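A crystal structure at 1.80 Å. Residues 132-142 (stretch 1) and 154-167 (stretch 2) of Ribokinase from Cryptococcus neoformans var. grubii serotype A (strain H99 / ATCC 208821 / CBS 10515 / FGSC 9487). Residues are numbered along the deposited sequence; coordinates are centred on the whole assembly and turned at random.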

# COMPACT_ATOMS: atom_id res chain seq x y z
N THR A 132 -10.06 -0.19 8.39
CA THR A 132 -10.38 -1.55 8.00
C THR A 132 -11.09 -1.50 6.66
O THR A 132 -12.06 -0.75 6.49
CB THR A 132 -11.31 -2.20 9.03
OG1 THR A 132 -10.73 -2.16 10.34
CG2 THR A 132 -11.68 -3.65 8.65
N THR A 133 -10.65 -2.34 5.74
CA THR A 133 -11.43 -2.62 4.53
C THR A 133 -11.77 -4.11 4.52
O THR A 133 -10.89 -4.96 4.60
CB THR A 133 -10.68 -2.19 3.26
OG1 THR A 133 -10.41 -0.78 3.32
CG2 THR A 133 -11.53 -2.49 2.01
N SER A 134 -13.05 -4.40 4.56
CA SER A 134 -13.53 -5.77 4.55
C SER A 134 -13.91 -6.11 3.12
O SER A 134 -14.42 -5.27 2.38
CB SER A 134 -14.75 -5.94 5.45
OG SER A 134 -15.25 -7.27 5.41
N LEU A 135 -13.62 -7.34 2.74
CA LEU A 135 -14.07 -7.86 1.46
C LEU A 135 -15.27 -8.77 1.64
O LEU A 135 -15.63 -9.49 0.70
CB LEU A 135 -12.93 -8.60 0.76
CG LEU A 135 -11.72 -7.72 0.48
CD1 LEU A 135 -10.70 -8.50 -0.32
CD2 LEU A 135 -12.09 -6.42 -0.29
N ALA A 136 -15.89 -8.74 2.82
CA ALA A 136 -16.87 -9.76 3.20
C ALA A 136 -18.02 -9.85 2.21
O ALA A 136 -18.55 -10.95 1.97
CB ALA A 136 -17.40 -9.48 4.61
N THR A 137 -18.46 -8.73 1.64
CA THR A 137 -19.64 -8.77 0.79
C THR A 137 -19.32 -9.09 -0.66
O THR A 137 -20.23 -9.21 -1.48
CB THR A 137 -20.41 -7.44 0.85
OG1 THR A 137 -19.60 -6.39 0.30
CG2 THR A 137 -20.77 -7.08 2.28
N TYR A 138 -18.04 -9.25 -1.01
CA TYR A 138 -17.63 -9.34 -2.40
C TYR A 138 -17.22 -10.75 -2.78
O TYR A 138 -16.60 -11.47 -1.99
CB TYR A 138 -16.46 -8.39 -2.67
CG TYR A 138 -16.84 -6.98 -2.36
CD1 TYR A 138 -17.75 -6.29 -3.16
CD2 TYR A 138 -16.33 -6.33 -1.24
CE1 TYR A 138 -18.11 -4.99 -2.87
CE2 TYR A 138 -16.68 -5.02 -0.94
CZ TYR A 138 -17.58 -4.37 -1.76
OH TYR A 138 -17.95 -3.08 -1.47
N THR A 139 -17.56 -11.14 -4.01
CA THR A 139 -17.09 -12.37 -4.62
C THR A 139 -16.02 -12.12 -5.67
O THR A 139 -15.28 -13.05 -6.02
CB THR A 139 -18.26 -13.12 -5.28
OG1 THR A 139 -18.92 -12.26 -6.23
CG2 THR A 139 -19.28 -13.60 -4.24
N HIS A 140 -15.93 -10.90 -6.20
CA HIS A 140 -15.00 -10.57 -7.28
C HIS A 140 -14.29 -9.27 -6.96
O HIS A 140 -14.89 -8.35 -6.41
CB HIS A 140 -15.76 -10.45 -8.63
CG HIS A 140 -16.27 -11.76 -9.14
ND1 HIS A 140 -17.29 -12.45 -8.52
CD2 HIS A 140 -15.85 -12.54 -10.16
CE1 HIS A 140 -17.50 -13.59 -9.16
NE2 HIS A 140 -16.64 -13.67 -10.15
N LEU A 141 -13.01 -9.20 -7.34
CA LEU A 141 -12.20 -8.00 -7.22
C LEU A 141 -11.63 -7.65 -8.58
O LEU A 141 -11.11 -8.52 -9.29
CB LEU A 141 -11.06 -8.19 -6.22
CG LEU A 141 -10.02 -7.06 -6.15
CD1 LEU A 141 -10.59 -5.80 -5.40
CD2 LEU A 141 -8.73 -7.58 -5.47
N LEU A 142 -11.71 -6.37 -8.94
CA LEU A 142 -11.10 -5.87 -10.17
C LEU A 142 -10.11 -4.78 -9.81
O LEU A 142 -10.46 -3.83 -9.10
CB LEU A 142 -12.20 -5.33 -11.08
CG LEU A 142 -11.96 -4.91 -12.51
CD1 LEU A 142 -11.10 -5.94 -13.26
CD2 LEU A 142 -13.33 -4.77 -13.14
N ALA A 154 -2.36 -4.81 -1.60
CA ALA A 154 -3.07 -5.13 -0.36
C ALA A 154 -4.44 -5.73 -0.65
O ALA A 154 -4.84 -6.73 -0.02
CB ALA A 154 -3.19 -3.86 0.50
N TYR A 155 -5.19 -5.14 -1.59
CA TYR A 155 -6.53 -5.66 -1.88
C TYR A 155 -6.46 -7.03 -2.54
O TYR A 155 -7.24 -7.94 -2.21
CB TYR A 155 -7.29 -4.70 -2.78
CG TYR A 155 -7.88 -3.51 -2.06
CD1 TYR A 155 -7.06 -2.57 -1.44
CD2 TYR A 155 -9.26 -3.34 -1.98
CE1 TYR A 155 -7.63 -1.46 -0.78
CE2 TYR A 155 -9.82 -2.25 -1.34
CZ TYR A 155 -9.00 -1.31 -0.74
OH TYR A 155 -9.56 -0.23 -0.08
N LEU A 156 -5.53 -7.20 -3.49
CA LEU A 156 -5.38 -8.52 -4.12
C LEU A 156 -4.99 -9.58 -3.11
O LEU A 156 -5.51 -10.72 -3.13
CB LEU A 156 -4.32 -8.45 -5.23
CG LEU A 156 -3.93 -9.80 -5.87
CD1 LEU A 156 -5.14 -10.37 -6.58
CD2 LEU A 156 -2.79 -9.58 -6.85
N THR A 157 -4.08 -9.25 -2.20
CA THR A 157 -3.67 -10.22 -1.18
C THR A 157 -4.84 -10.58 -0.27
O THR A 157 -5.06 -11.76 0.05
CB THR A 157 -2.51 -9.64 -0.37
OG1 THR A 157 -1.41 -9.40 -1.28
CG2 THR A 157 -2.06 -10.63 0.71
N ALA A 158 -5.62 -9.58 0.13
CA ALA A 158 -6.79 -9.85 0.96
C ALA A 158 -7.79 -10.72 0.21
O ALA A 158 -8.47 -11.58 0.81
CB ALA A 158 -7.45 -8.53 1.39
N ALA A 159 -7.93 -10.49 -1.09
CA ALA A 159 -8.84 -11.28 -1.91
C ALA A 159 -8.37 -12.73 -1.97
O ALA A 159 -9.17 -13.66 -1.80
CB ALA A 159 -8.94 -10.66 -3.31
N GLY A 160 -7.07 -12.93 -2.19
CA GLY A 160 -6.57 -14.28 -2.34
C GLY A 160 -6.54 -15.04 -1.04
O GLY A 160 -6.63 -16.27 -1.03
N GLN A 161 -6.43 -14.32 0.09
CA GLN A 161 -6.40 -14.97 1.39
C GLN A 161 -7.76 -15.08 2.05
O GLN A 161 -7.84 -15.61 3.16
CB GLN A 161 -5.43 -14.24 2.31
CG GLN A 161 -4.01 -14.26 1.78
CD GLN A 161 -3.04 -13.56 2.68
OE1 GLN A 161 -3.41 -12.68 3.48
NE2 GLN A 161 -1.78 -13.92 2.56
N SER A 162 -8.82 -14.62 1.40
CA SER A 162 -10.15 -14.80 1.95
C SER A 162 -10.57 -16.26 1.89
O SER A 162 -9.99 -17.07 1.16
CB SER A 162 -11.18 -13.95 1.22
OG SER A 162 -10.83 -12.59 1.30
N SER A 163 -11.62 -16.57 2.64
CA SER A 163 -12.11 -17.93 2.81
C SER A 163 -13.58 -17.95 2.42
O SER A 163 -14.43 -17.49 3.20
CB SER A 163 -11.92 -18.38 4.25
OG SER A 163 -11.70 -19.77 4.32
N PRO A 164 -13.93 -18.39 1.20
CA PRO A 164 -13.06 -18.79 0.10
C PRO A 164 -12.42 -17.57 -0.58
O PRO A 164 -12.90 -16.45 -0.36
CB PRO A 164 -14.03 -19.48 -0.86
CG PRO A 164 -15.27 -18.71 -0.67
CD PRO A 164 -15.35 -18.44 0.80
N PRO A 165 -11.38 -17.78 -1.38
CA PRO A 165 -10.76 -16.64 -2.07
C PRO A 165 -11.73 -15.98 -3.04
O PRO A 165 -12.55 -16.65 -3.68
CB PRO A 165 -9.58 -17.29 -2.83
CG PRO A 165 -9.34 -18.60 -2.18
CD PRO A 165 -10.67 -19.05 -1.65
N LEU A 166 -11.62 -14.67 -3.16
CA LEU A 166 -12.38 -14.00 -4.20
C LEU A 166 -11.83 -14.37 -5.56
O LEU A 166 -10.68 -14.79 -5.69
CB LEU A 166 -12.31 -12.47 -4.05
CG LEU A 166 -13.26 -11.86 -3.01
CD1 LEU A 166 -12.96 -12.31 -1.60
CD2 LEU A 166 -13.13 -10.36 -3.10
N THR A 167 -12.63 -14.15 -6.59
CA THR A 167 -12.14 -14.19 -7.96
C THR A 167 -11.56 -12.82 -8.28
O THR A 167 -12.30 -11.83 -8.32
CB THR A 167 -13.27 -14.55 -8.91
OG1 THR A 167 -13.78 -15.85 -8.60
CG2 THR A 167 -12.75 -14.54 -10.33
O HOH W 1 -15.74 -15.71 -6.72
O HOH W 2 -16.09 -16.18 -11.03

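Two backbone hydrogen bonds fix the register of the two stretches. Thr167 N donates to Thr139 O at 2.9 Å with an angle at the hydrogen of 164°, and Leu141 N donates to Thr167 O at 2.9 Å and 162°. Thr167 thus bonds on both sides of His140, the pattern of a parallel bridge, and the His140 and Thr167 CA atoms lie 4.7 Å apart. Between these bonds, His140 CA approaches Thr167 O at 3.2 Å, with an angle of 141° at the hydrogen, consistent with a CA-H...O contact.

At the bridge, the side chains of buried His140 and Thr167 share one face of the sheet. Thr167 CB lies over one face of the imidazole, 3.5 Å from His140 CD2. ND1 of the ring is hydrogen-bonded too: His140 ND1 and Thr139 OG1 lie 2.8 Å apart, and either could be the donor. Two waters extend the polar network. Water 1 donates to Thr139 O at 2.8 Å and lies 2.7 Å from Thr167 OG1, so this carbonyl accepts from both backbone and solvent; water 2 sits 2.7 Å from His140 NE2 and makes a weak 3.4 Å bond to Thr167 OG1. Threonine suits this place by offering carbon to the ring and a hydroxyl to the waters.

The apolar contact is built around three leucines and the helix that carries Tyr155, Ala158 and Ala159, whose axis runs at 161° to that of strand 140-142, nearly antiparallel, with a closest approach of 9.5 Å. Buried Leu141, t at chi1 and p at chi2, starts sideways, but its end comes nearer the helix: CD2 lies 3.8 Å from Ala159 CB and 3.7 Å from Leu156 CA. Ala159, ending at CB, presents a small apolar surface to Leu141 CD2. Leu135 points toward the helix, its CD1 3.7 Å from Ala158 CB and 4.1 Å from Ala159 CB. Buried Leu166 joins the groups: its CD2 is 4.1 Å from Leu135 CD1, 3.9 Å from Tyr138 CB and 4.3 Å from Leu141 CB. Leucine's branched apolar end suits such many-sided packing. Together the stretches bury 606 Å², summed over both sides.

Tyr155 borders this cluster, its ring obliquely approached by Thr133 CG2 and Leu141 CD1. Thr133 OG1 is 3.5 Å from Tyr155 OH, a contact without an assigned hydrogen bond; the phenol hydroxyl is satisfied elsewhere in the structure.

Bonds within each stretch support the arrangement. The type I turn from Leu135 to Tyr138 is closed by Tyr138 N to Leu135 O at 3.0 Å. In stretch 2, Ser162 OG donates to Ala158 O at 2.6 Å, and Leu166 N donates to Ala159 O at 3.0 Å, tying Leu166, beyond the end of the helix, back to Ala159.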